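Local coordinates for peruvianin-I (Thevetia peruviana, PDB 6ORM), which acts as a cysteine peptidase of the latex, although it is built as a germin-like protein of the cupin superfamily and assembles as a hexamer, at residues F10-L15 with D35-S40; N22-R27 with V59-F64; K119-T122 with L126-I129. One frame throughout, in Å; residues are numbered along the deposited sequence.

Contact 1 (F10-L15 with D35-S40)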
ATOM      1  N   PHE A  10      -2.755 -17.878   3.987  1.00 43.00           N
ATOM      2  CA  PHE A  10      -2.330 -17.612   5.351  1.00 43.60           C
ATOM      3  C   PHE A  10      -0.853 -17.946   5.467  1.00 45.68           C
ATOM      4  O   PHE A  10      -0.251 -18.532   4.563  1.00 46.19           O
ATOM      5  CB  PHE A  10      -3.166 -18.396   6.373  1.00 43.60           C
ATOM      6  CG  PHE A  10      -3.269 -19.861   6.078  1.00 45.33           C
ATOM      7  CD1 PHE A  10      -2.240 -20.724   6.417  1.00 46.62           C
ATOM      8  CD2 PHE A  10      -4.397 -20.376   5.461  1.00 46.24           C
ATOM      9  CE1 PHE A  10      -2.332 -22.071   6.145  1.00 48.70           C
ATOM     10  CE2 PHE A  10      -4.497 -21.725   5.186  1.00 48.71           C
ATOM     11  CZ  PHE A  10      -3.463 -22.576   5.528  1.00 49.84           C
ATOM     12  N   CYS A  11      -0.278 -17.572   6.605  1.00 47.32           N
ATOM     13  CA  CYS A  11       1.163 -17.631   6.803  1.00 48.99           C
ATOM     14  C   CYS A  11       1.450 -17.559   8.295  1.00 47.32           C
ATOM     15  O   CYS A  11       1.830 -16.499   8.803  1.00 45.52           O
ATOM     16  CB  CYS A  11       1.845 -16.483   6.051  1.00 50.89           C
ATOM     17  SG  CYS A  11       3.621 -16.655   5.788  1.00 53.44           S
ATOM     18  N   LEU A  12       1.252 -18.669   9.008  1.00 47.68           N
ATOM     19  CA  LEU A  12       1.315 -18.638  10.464  1.00 46.94           C
ATOM     20  C   LEU A  12       2.715 -18.262  10.923  1.00 47.49           C
ATOM     21  O   LEU A  12       3.702 -18.863  10.492  1.00 49.17           O
ATOM     22  CB  LEU A  12       0.932 -19.997  11.047  1.00 47.34           C
ATOM     23  CG  LEU A  12      -0.289 -20.728  10.494  1.00 48.44           C
ATOM     24  CD1 LEU A  12      -0.467 -22.036  11.242  1.00 49.89           C
ATOM     25  CD2 LEU A  12      -1.530 -19.871  10.603  1.00 47.01           C
ATOM     26  N   ALA A  13       2.791 -17.266  11.801  1.00 46.37           N
ATOM     27  CA  ALA A  13       4.073 -16.825  12.329  1.00 47.01           C
ATOM     28  C   ALA A  13       4.823 -17.990  12.966  1.00 49.39           C
ATOM     29  O   ALA A  13       4.294 -18.688  13.835  1.00 49.53           O
ATOM     30  CB  ALA A  13       3.868 -15.704  13.350  1.00 44.87           C
ATOM     31  N   ASP A  14       6.057 -18.206  12.516  1.00 50.60           N
ATOM     32  CA  ASP A  14       6.978 -19.122  13.187  1.00 53.93           C
ATOM     33  C   ASP A  14       7.685 -18.318  14.267  1.00 55.20           C
ATOM     34  O   ASP A  14       8.671 -17.627  13.997  1.00 55.31           O
ATOM     35  CB  ASP A  14       7.963 -19.732  12.194  1.00 55.15           C
ATOM     36  CG  ASP A  14       8.920 -20.718  12.850  1.00 56.72           C
ATOM     37  OD1 ASP A  14       8.817 -20.940  14.078  1.00 56.63           O
ATOM     38  OD2 ASP A  14       9.777 -21.278  12.135  1.00 58.15           O
ATOM     39  N   LEU A  15       7.172 -18.395  15.492  1.00 53.58           N
ATOM     40  CA  LEU A  15       7.705 -17.573  16.584  1.00 56.03           C
ATOM     41  C   LEU A  15       9.038 -18.055  17.128  1.00 61.25           C
ATOM     42  O   LEU A  15       9.675 -17.294  17.878  1.00 61.31           O
ATOM     43  CB  LEU A  15       6.680 -17.511  17.717  1.00 54.77           C
ATOM     44  CG  LEU A  15       5.340 -16.908  17.312  1.00 52.80           C
ATOM     45  CD1 LEU A  15       4.384 -16.925  18.492  1.00 52.77           C
ATOM     46  CD2 LEU A  15       5.535 -15.495  16.784  1.00 51.34           C
ATOM     47  N   ASP A  35      -7.082 -25.740  14.517  1.00 52.51           N
ATOM     48  CA  ASP A  35      -6.713 -25.171  15.811  1.00 52.86           C
ATOM     49  C   ASP A  35      -5.849 -23.926  15.677  1.00 49.97           C
ATOM     50  O   ASP A  35      -5.811 -23.109  16.603  1.00 48.83           O
ATOM     51  CB  ASP A  35      -5.960 -26.203  16.654  1.00 56.24           C
ATOM     52  CG  ASP A  35      -6.853 -27.315  17.160  1.00 59.01           C
ATOM     53  OD1 ASP A  35      -8.048 -27.053  17.401  1.00 59.18           O
ATOM     54  OD2 ASP A  35      -6.357 -28.450  17.336  1.00 60.89           O
ATOM     55  N   ASP A  36      -5.160 -23.756  14.547  1.00 49.45           N
ATOM     56  CA  ASP A  36      -4.273 -22.615  14.366  1.00 48.12           C
ATOM     57  C   ASP A  36      -5.018 -21.312  14.120  1.00 46.59           C
ATOM     58  O   ASP A  36      -4.399 -20.245  14.189  1.00 45.92           O
ATOM     59  CB  ASP A  36      -3.318 -22.880  13.204  1.00 48.92           C
ATOM     60  CG  ASP A  36      -2.318 -23.974  13.511  1.00 52.05           C
ATOM     61  OD1 ASP A  36      -1.667 -23.905  14.574  1.00 52.69           O
ATOM     62  OD2 ASP A  36      -2.187 -24.907  12.690  1.00 54.18           O
ATOM     63  N   PHE A  37      -6.319 -21.361  13.854  1.00 46.70           N
ATOM     64  CA  PHE A  37      -7.067 -20.170  13.484  1.00 45.25           C
ATOM     65  C   PHE A  37      -8.016 -19.710  14.579  1.00 45.39           C
ATOM     66  O   PHE A  37      -8.759 -18.744  14.378  1.00 44.77           O
ATOM     67  CB  PHE A  37      -7.808 -20.423  12.169  1.00 44.87           C
ATOM     68  CG  PHE A  37      -6.880 -20.710  11.020  1.00 45.12           C
ATOM     69  CD1 PHE A  37      -6.308 -19.674  10.303  1.00 43.56           C
ATOM     70  CD2 PHE A  37      -6.543 -22.014  10.689  1.00 46.64           C
ATOM     71  CE1 PHE A  37      -5.438 -19.928   9.260  1.00 44.46           C
ATOM     72  CE2 PHE A  37      -5.673 -22.276   9.644  1.00 47.40           C
ATOM     73  CZ  PHE A  37      -5.120 -21.229   8.929  1.00 46.14           C
ATOM     74  N   ILE A  38      -8.002 -20.373  15.729  1.00 45.73           N
ATOM     75  CA  ILE A  38      -8.709 -19.927  16.920  1.00 45.80           C
ATOM     76  C   ILE A  38      -7.677 -19.412  17.917  1.00 45.66           C
ATOM     77  O   ILE A  38      -6.544 -19.902  17.975  1.00 46.92           O
ATOM     78  CB  ILE A  38      -9.560 -21.065  17.525  1.00 46.83           C
ATOM     79  CG1 ILE A  38     -10.425 -20.554  18.681  1.00 46.41           C
ATOM     80  CG2 ILE A  38      -8.677 -22.217  17.975  1.00 47.87           C
ATOM     81  CD1 ILE A  38     -11.303 -21.623  19.300  1.00 47.99           C
ATOM     82  N   TYR A  39      -8.059 -18.390  18.680  1.00 44.86           N
ATOM     83  CA  TYR A  39      -7.246 -17.917  19.794  1.00 44.85           C
ATOM     84  C   TYR A  39      -8.150 -17.699  20.996  1.00 44.86           C
ATOM     85  O   TYR A  39      -9.157 -16.994  20.896  1.00 43.99           O
ATOM     86  CB  TYR A  39      -6.496 -16.624  19.452  1.00 44.17           C
ATOM     87  CG  TYR A  39      -5.570 -16.172  20.560  1.00 45.03           C
ATOM     88  CD1 TYR A  39      -4.349 -16.803  20.768  1.00 46.44           C
ATOM     89  CD2 TYR A  39      -5.923 -15.128  21.408  1.00 44.46           C
ATOM     90  CE1 TYR A  39      -3.500 -16.402  21.782  1.00 47.17           C
ATOM     91  CE2 TYR A  39      -5.081 -14.719  22.424  1.00 45.01           C
ATOM     92  CZ  TYR A  39      -3.872 -15.360  22.607  1.00 46.22           C
ATOM     93  OH  TYR A  39      -3.028 -14.960  23.617  1.00 46.33           O
ATOM     94  N   SER A  40      -7.783 -18.296  22.133  1.00 46.59           N
ATOM     95  CA  SER A  40      -8.649 -18.339  23.306  1.00 46.97           C
ATOM     96  C   SER A  40      -8.058 -17.582  24.491  1.00 46.77           C
ATOM     97  O   SER A  40      -8.495 -17.783  25.629  1.00 47.36           O
ATOM     98  CB  SER A  40      -8.934 -19.791  23.699  1.00 48.40           C
ATOM     99  OG  SER A  40      -9.732 -20.436  22.723  1.00 48.78           O
TER
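The N-terminal extension ahead of the cupin barrel is folded back here, and Phe10 and Leu12 rest on Asp36 and Phe37 of the segment that leads into strand 38-39. The two phenylalanines form a T-shaped (edge-to-face) pair. Phe37 presents its edge, with CZ over the centre of the Phe10 ring and 3.5 Å above its plane. The ring centroids are 4.9 Å apart and the planes meet at 76°. CZ comes nearest to CD2 of Phe10, at 3.6 Å. The Phe10 CB lies in the plane of the Phe37 ring, at its edge. A first torsion of 51° sets CG of Phe10 between the backbone N and the carbonyl carbon, on the side of Phe37; the second torsion, 81°, turns the ring face to it.

Such an extension, tied down by a disulfide, is a feature of germins; here Cys11, between Phe10 and Leu12, is bonded to Cys26. Phe10 and Phe37 also meet Tyr117 of the second subunit, and Phe37 meets Phe108 of that chain edge-to-face. The aromatic pair is thus part of the subunit interface.

Leu12 divides its two methyls between two neighbours. Leu12 CD1 lies 3.5 Å from the carboxylate carbon CG of Asp36 and 3.6 Å from Asp36 CB. CD2 reaches the Phe37 ring at CE1, 4.1 Å away. The Leu12 side chain crosses both partners at about a right angle. The carboxylate of Asp36 accepts a hydrogen bond at OD2 from Thr33 N, while OD1 makes a long, weak ion pair with Arg27.

Contact 2 (N22-R27 with V59-F64)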
ATOM      1  N   ASN A  22      10.858  -8.440   8.162  1.00 43.81           N
ATOM      2  CA  ASN A  22       9.683  -7.605   8.346  1.00 41.90           C
ATOM      3  C   ASN A  22       8.491  -8.500   8.649  1.00 41.89           C
ATOM      4  O   ASN A  22       8.087  -9.310   7.811  1.00 43.81           O
ATOM      5  CB  ASN A  22       9.426  -6.763   7.099  1.00 41.08           C
ATOM      6  CG  ASN A  22       8.397  -5.676   7.337  1.00 39.11           C
ATOM      7  OD1 ASN A  22       8.278  -5.155   8.447  1.00 38.14           O
ATOM      8  ND2 ASN A  22       7.647  -5.328   6.297  1.00 38.03           N
ATOM      9  N   GLY A  23       7.952  -8.376   9.855  1.00 40.79           N
ATOM     10  CA  GLY A  23       6.911  -9.294  10.292  1.00 41.03           C
ATOM     11  C   GLY A  23       7.520 -10.550  10.876  1.00 43.08           C
ATOM     12  O   GLY A  23       8.361 -10.487  11.777  1.00 43.37           O
ATOM     13  N   TYR A  24       7.098 -11.702  10.356  1.00 43.42           N
ATOM     14  CA  TYR A  24       7.561 -12.996  10.834  1.00 45.49           C
ATOM     15  C   TYR A  24       7.719 -13.958   9.667  1.00 46.80           C
ATOM     16  O   TYR A  24       6.902 -13.938   8.733  1.00 46.29           O
ATOM     17  CB  TYR A  24       6.586 -13.619  11.842  1.00 45.92           C
ATOM     18  CG  TYR A  24       6.541 -12.953  13.191  1.00 46.36           C
ATOM     19  CD1 TYR A  24       7.543 -13.167  14.128  1.00 48.02           C
ATOM     20  CD2 TYR A  24       5.480 -12.130  13.541  1.00 45.37           C
ATOM     21  CE1 TYR A  24       7.494 -12.566  15.371  1.00 48.19           C
ATOM     22  CE2 TYR A  24       5.423 -11.528  14.777  1.00 45.55           C
ATOM     23  CZ  TYR A  24       6.432 -11.747  15.688  1.00 47.26           C
ATOM     24  OH  TYR A  24       6.369 -11.143  16.922  1.00 48.09           O
ATOM     25  N   PRO A  25       8.738 -14.814   9.694  1.00 47.63           N
ATOM     26  CA  PRO A  25       8.720 -15.985   8.817  1.00 49.36           C
ATOM     27  C   PRO A  25       7.568 -16.896   9.205  1.00 49.49           C
ATOM     28  O   PRO A  25       7.015 -16.812  10.306  1.00 47.83           O
ATOM     29  CB  PRO A  25      10.076 -16.660   9.060  1.00 51.02           C
ATOM     30  CG  PRO A  25      10.648 -16.027  10.268  1.00 50.40           C
ATOM     31  CD  PRO A  25       9.920 -14.759  10.571  1.00 48.13           C
ATOM     32  N   CYS A  26       7.198 -17.776   8.287  1.00 51.33           N
ATOM     33  CA  CYS A  26       6.007 -18.580   8.480  1.00 51.82           C
ATOM     34  C   CYS A  26       6.353 -20.054   8.621  1.00 53.70           C
ATOM     35  O   CYS A  26       7.399 -20.524   8.164  1.00 54.39           O
ATOM     36  CB  CYS A  26       5.028 -18.394   7.319  1.00 51.91           C
ATOM     37  SG  CYS A  26       4.749 -16.688   6.840  1.00 51.34           S
ATOM     38  N   ARG A  27       5.456 -20.776   9.283  1.00 52.79           N
ATOM     39  CA  ARG A  27       5.465 -22.225   9.246  1.00 55.42           C
ATOM     40  C   ARG A  27       4.906 -22.711   7.915  1.00 55.18           C
ATOM     41  O   ARG A  27       4.231 -21.975   7.189  1.00 54.57           O
ATOM     42  CB  ARG A  27       4.672 -22.795  10.417  1.00 56.98           C
ATOM     43  CG  ARG A  27       5.181 -22.306  11.757  1.00 58.42           C
ATOM     44  CD  ARG A  27       4.420 -22.930  12.899  1.00 60.64           C
ATOM     45  NE  ARG A  27       3.927 -21.916  13.822  1.00 61.20           N
ATOM     46  CZ  ARG A  27       2.732 -21.955  14.396  1.00 61.75           C
ATOM     47  NH1 ARG A  27       1.909 -22.965  14.149  1.00 63.14           N
ATOM     48  NH2 ARG A  27       2.363 -20.991  15.221  1.00 60.76           N
ATOM     49  N   VAL A  59      -3.485  -9.350  21.625  1.00 44.01           N
ATOM     50  CA  VAL A  59      -3.585 -10.343  20.561  1.00 44.37           C
ATOM     51  C   VAL A  59      -3.017  -9.748  19.280  1.00 44.11           C
ATOM     52  O   VAL A  59      -3.763  -9.284  18.409  1.00 43.71           O
ATOM     53  CB  VAL A  59      -5.025 -10.841  20.342  1.00 44.56           C
ATOM     54  CG1 VAL A  59      -5.011 -12.087  19.471  1.00 45.12           C
ATOM     55  CG2 VAL A  59      -5.707 -11.134  21.668  1.00 45.59           C
ATOM     56  N   THR A  60      -1.694  -9.736  19.177  1.00 44.06           N
ATOM     57  CA  THR A  60      -0.993  -9.452  17.939  1.00 43.67           C
ATOM     58  C   THR A  60      -0.489 -10.764  17.343  1.00 44.24           C
ATOM     59  O   THR A  60      -0.694 -11.846  17.901  1.00 45.15           O
ATOM     60  CB  THR A  60       0.161  -8.477  18.184  1.00 43.50           C
ATOM     61  OG1 THR A  60       1.238  -9.171  18.827  1.00 44.45           O
ATOM     62  CG2 THR A  60      -0.292  -7.318  19.063  1.00 43.19           C
ATOM     63  N   ALA A  61       0.175 -10.670  16.188  1.00 42.83           N
ATOM     64  CA  ALA A  61       0.791 -11.852  15.593  1.00 42.99           C
ATOM     65  C   ALA A  61       1.783 -12.522  16.537  1.00 43.80           C
ATOM     66  O   ALA A  61       2.060 -13.717  16.382  1.00 43.98           O
ATOM     67  CB  ALA A  61       1.480 -11.484  14.279  1.00 42.39           C
ATOM     68  N   GLY A  62       2.323 -11.783  17.510  1.00 45.51           N
ATOM     69  CA  GLY A  62       3.209 -12.388  18.491  1.00 46.28           C
ATOM     70  C   GLY A  62       2.510 -13.382  19.395  1.00 46.45           C
ATOM     71  O   GLY A  62       3.137 -14.323  19.890  1.00 47.73           O
ATOM     72  N   GLN A  63       1.216 -13.182  19.641  1.00 45.28           N
ATOM     73  CA  GLN A  63       0.424 -14.090  20.463  1.00 45.55           C
ATOM     74  C   GLN A  63      -0.429 -15.046  19.642  1.00 44.80           C
ATOM     75  O   GLN A  63      -0.689 -16.169  20.085  1.00 45.31           O
ATOM     76  CB  GLN A  63      -0.496 -13.297  21.400  1.00 45.39           C
ATOM     77  CG  GLN A  63       0.224 -12.440  22.429  1.00 46.00           C
ATOM     78  CD  GLN A  63       0.851 -11.199  21.825  1.00 45.73           C
ATOM     79  OE1 GLN A  63       0.193 -10.436  21.117  1.00 45.23           O
ATOM     80  NE2 GLN A  63       2.134 -10.997  22.095  1.00 46.37           N
ATOM     81  N   PHE A  64      -0.867 -14.614  18.460  1.00 44.32           N
ATOM     82  CA  PHE A  64      -1.840 -15.326  17.636  1.00 43.20           C
ATOM     83  C   PHE A  64      -1.204 -15.489  16.262  1.00 43.07           C
ATOM     84  O   PHE A  64      -1.421 -14.665  15.363  1.00 42.27           O
ATOM     85  CB  PHE A  64      -3.160 -14.555  17.588  1.00 40.90           C
ATOM     86  CG  PHE A  64      -4.295 -15.285  16.918  1.00 40.43           C
ATOM     87  CD1 PHE A  64      -4.182 -16.615  16.540  1.00 41.36           C
ATOM     88  CD2 PHE A  64      -5.493 -14.625  16.678  1.00 39.14           C
ATOM     89  CE1 PHE A  64      -5.240 -17.264  15.924  1.00 41.91           C
ATOM     90  CE2 PHE A  64      -6.551 -15.267  16.066  1.00 39.51           C
ATOM     91  CZ  PHE A  64      -6.428 -16.589  15.689  1.00 40.90           C
TER
HETATM   92  O   HOH W   1       4.387  -8.994  17.316  1.00 47.73           O
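A first torsion of -71° places CG of Tyr24 beside the backbone N and opposite the carbonyl carbon, and from there the ring extends to Ala61 and Gly62. The ring meets Ala61 through one ortho-meta side. Its CE2 is 4.0 Å from Ala61 CB, and CD2 is hardly farther. The approach is oblique to the ring. Farther out, the phenol oxygen OH lies 3.7 Å from Gly62 CA. Gly62 has no side chain, and the end of the tyrosine comes up to its backbone.

A water links the hydroxyl to the other segment, though weakly on the far side. Tyr24 OH and this water are 2.9 Å apart, and the water lies in the ring plane, at the edge. The same water gives a weak, long bond to Thr60 OG1.

Thr60 heads a compact turn. Its OG1 accepts from Gly62 N at 3.1 Å, two residues on, which makes an ST turn. Residues 61-63 have helical backbone angles, and Thr60 O accepts from the backbone N of both Gln63 and Phe64. The side chain of Gln63 folds back over the turn. Its OE1 takes two bonds from Thr60, from N at 2.8 Å and from OG1 at 2.8 Å. The N-H comes in the carbonyl plane, whereas the hydroxyl is tilted 31° from it. This double grip fixes the rotation of the Gln63 amide and of the Thr60 hydroxyl.

The turn follows strand 54-57, and Tyr24 belongs to the N-terminal extension. The carbonyl of Tyr24 accepts from Asn68 ND2.

Contact 3 (K119-T122 with L126-I129)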
ATOM      1  N   LYS A 119     -15.158  11.771  24.454  1.00 41.56           N
ATOM      2  CA  LYS A 119     -16.542  11.397  24.701  1.00 42.89           C
ATOM      3  C   LYS A 119     -16.587  10.378  25.830  1.00 43.24           C
ATOM      4  O   LYS A 119     -15.637   9.618  26.043  1.00 42.06           O
ATOM      5  CB  LYS A 119     -17.216  10.807  23.454  1.00 42.47           C
ATOM      6  CG  LYS A 119     -17.465  11.799  22.330  1.00 42.79           C
ATOM      7  CD  LYS A 119     -18.477  12.865  22.723  1.00 44.59           C
ATOM      8  CE  LYS A 119     -19.863  12.279  22.926  1.00 46.03           C
ATOM      9  NZ  LYS A 119     -20.865  13.332  23.262  1.00 47.93           N
ATOM     10  N   ARG A 120     -17.699  10.381  26.557  1.00 43.01           N
ATOM     11  CA  ARG A 120     -17.984   9.328  27.519  1.00 43.70           C
ATOM     12  C   ARG A 120     -18.590   8.137  26.786  1.00 44.05           C
ATOM     13  O   ARG A 120     -19.514   8.300  25.983  1.00 45.73           O
ATOM     14  CB  ARG A 120     -18.934   9.838  28.603  1.00 46.02           C
ATOM     15  CG  ARG A 120     -19.181   8.859  29.742  1.00 47.42           C
ATOM     16  CD  ARG A 120     -20.436   8.032  29.506  1.00 49.23           C
ATOM     17  NE  ARG A 120     -21.625   8.865  29.341  1.00 51.20           N
ATOM     18  CZ  ARG A 120     -22.548   9.049  30.278  1.00 53.53           C
ATOM     19  NH1 ARG A 120     -22.428   8.453  31.457  1.00 54.08           N
ATOM     20  NH2 ARG A 120     -23.595   9.827  30.037  1.00 55.22           N
ATOM     21  N   LEU A 121     -18.058   6.943  27.051  1.00 44.38           N
ATOM     22  CA  LEU A 121     -18.515   5.711  26.422  1.00 43.60           C
ATOM     23  C   LEU A 121     -19.156   4.791  27.452  1.00 44.65           C
ATOM     24  O   LEU A 121     -18.669   4.669  28.580  1.00 45.27           O
ATOM     25  CB  LEU A 121     -17.361   4.968  25.734  1.00 41.87           C
ATOM     26  CG  LEU A 121     -16.415   5.702  24.779  1.00 41.21           C
ATOM     27  CD1 LEU A 121     -15.513   4.701  24.062  1.00 40.26           C
ATOM     28  CD2 LEU A 121     -17.175   6.551  23.779  1.00 41.45           C
ATOM     29  N   THR A 122     -20.270   4.166  27.064  1.00 44.39           N
ATOM     30  CA  THR A 122     -20.917   3.115  27.841  1.00 45.60           C
ATOM     31  C   THR A 122     -20.959   1.852  26.978  1.00 45.06           C
ATOM     32  O   THR A 122     -20.672   1.940  25.777  1.00 44.75           O
ATOM     33  CB  THR A 122     -22.315   3.563  28.285  1.00 47.66           C
ATOM     34  OG1 THR A 122     -23.190   3.621  27.152  1.00 48.51           O
ATOM     35  CG2 THR A 122     -22.253   4.933  28.953  1.00 47.93           C
ATOM     36  N   LEU A 126     -18.775   2.828  20.206  1.00 41.94           N
ATOM     37  CA  LEU A 126     -17.540   2.738  19.447  1.00 40.40           C
ATOM     38  C   LEU A 126     -16.899   4.114  19.405  1.00 40.07           C
ATOM     39  O   LEU A 126     -17.589   5.137  19.410  1.00 41.13           O
ATOM     40  CB  LEU A 126     -17.767   2.232  18.019  1.00 40.15           C
ATOM     41  CG  LEU A 126     -18.427   0.869  17.837  1.00 41.09           C
ATOM     42  CD1 LEU A 126     -18.780   0.699  16.381  1.00 40.98           C
ATOM     43  CD2 LEU A 126     -17.504  -0.244  18.309  1.00 40.73           C
ATOM     44  N   PHE A 127     -15.572   4.124  19.369  1.00 37.49           N
ATOM     45  CA  PHE A 127     -14.807   5.359  19.276  1.00 37.97           C
ATOM     46  C   PHE A 127     -13.568   5.064  18.447  1.00 37.28           C
ATOM     47  O   PHE A 127     -12.875   4.076  18.706  1.00 37.40           O
ATOM     48  CB  PHE A 127     -14.434   5.879  20.669  1.00 38.84           C
ATOM     49  CG  PHE A 127     -13.920   7.293  20.676  1.00 40.13           C
ATOM     50  CD1 PHE A 127     -12.564   7.550  20.547  1.00 40.18           C
ATOM     51  CD2 PHE A 127     -14.788   8.360  20.825  1.00 41.54           C
ATOM     52  CE1 PHE A 127     -12.084   8.848  20.562  1.00 40.74           C
ATOM     53  CE2 PHE A 127     -14.314   9.661  20.839  1.00 42.04           C
ATOM     54  CZ  PHE A 127     -12.962   9.905  20.707  1.00 41.45           C
ATOM     55  N   ILE A 128     -13.295   5.908  17.455  1.00 37.23           N
ATOM     56  CA  ILE A 128     -12.220   5.673  16.496  1.00 37.02           C
ATOM     57  C   ILE A 128     -11.058   6.610  16.807  1.00 36.51           C
ATOM     58  O   ILE A 128     -11.254   7.815  17.006  1.00 36.50           O
ATOM     59  CB  ILE A 128     -12.710   5.837  15.043  1.00 37.58           C
ATOM     60  CG1 ILE A 128     -11.580   5.524  14.058  1.00 37.50           C
ATOM     61  CG2 ILE A 128     -13.300   7.224  14.797  1.00 38.05           C
ATOM     62  CD1 ILE A 128     -11.209   4.050  14.003  1.00 37.13           C
ATOM     63  N   ILE A 129      -9.859   6.047  16.886  1.00 36.22           N
ATOM     64  CA  ILE A 129      -8.615   6.778  17.110  1.00 36.17           C
ATOM     65  C   ILE A 129      -7.803   6.728  15.819  1.00 35.47           C
ATOM     66  O   ILE A 129      -7.408   5.637  15.388  1.00 35.36           O
ATOM     67  CB  ILE A 129      -7.811   6.190  18.280  1.00 36.82           C
ATOM     68  CG1 ILE A 129      -8.523   6.437  19.610  1.00 38.42           C
ATOM     69  CG2 ILE A 129      -6.401   6.766  18.313  1.00 36.16           C
ATOM     70  CD1 ILE A 129      -8.704   5.187  20.417  1.00 39.39           C
TER
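The ring of Phe127 is met obliquely, by the CB of Lys119 and the CD2 of Leu121. At one end, Phe127 CE2 is 4.1 Å from both CB and CG of Lys119. The aliphatic base of the lysine therefore does the touching. Its chain then bends at chi2 (-66°) and again at chi3 (-67°), and the ammonium group leaves the ring. NZ forms a salt bridge with Asp35 OD1 of the second subunit.

Leu121 touches Phe127 nearer the backbone, at CB. Leu121 CD1 is 3.8 Å from Phe127 CB, and CD2 is 4.2 Å from the same atom. With CG anti to the backbone N, the Phe127 side chain reaches toward strand 116-121. Both Lys119 and Leu121 cross the Phe127 side chain at about a right angle. The contact is apolar and buried.

The two strands pair with different neighbours. Lys119 and Leu121 bond through their backbones to Glu106 and Ile104, whereas Phe127 and Ile129 bond to Val97 and Ser95. Leu121 also packs on Ile38 of the second subunit, and Leu126 and Phe127 pair with an antiparallel strand of that subunit, so the sheet continues into the other chain. Side chains meeting between two antiparallel sheets, here linked by a short turn, are typical of the cupin beta-barrel.

How the contacts relate
Contacts 1 and 2 lie together, with centres 8 Å apart, and their segments alternate along the chain. The disulfide and a probable hydrogen bond from Asp14 N to Pro25 O join them. Both tie the N-terminal extension to later parts of the chain. Contact 3 comes after both and lies on the opposite side of the chain's centre. Its centre is 30 Å from that of contact 1 and 29 Å from that of contact 2. It joins strands 116-121 and 126-129, which belong to two different sheets. All three contacts touch the second subunit. Contact 1 of one chain packs on contact 3 of that subunit, with Phe37 on Phe127, so regions far apart in one chain meet across the interface.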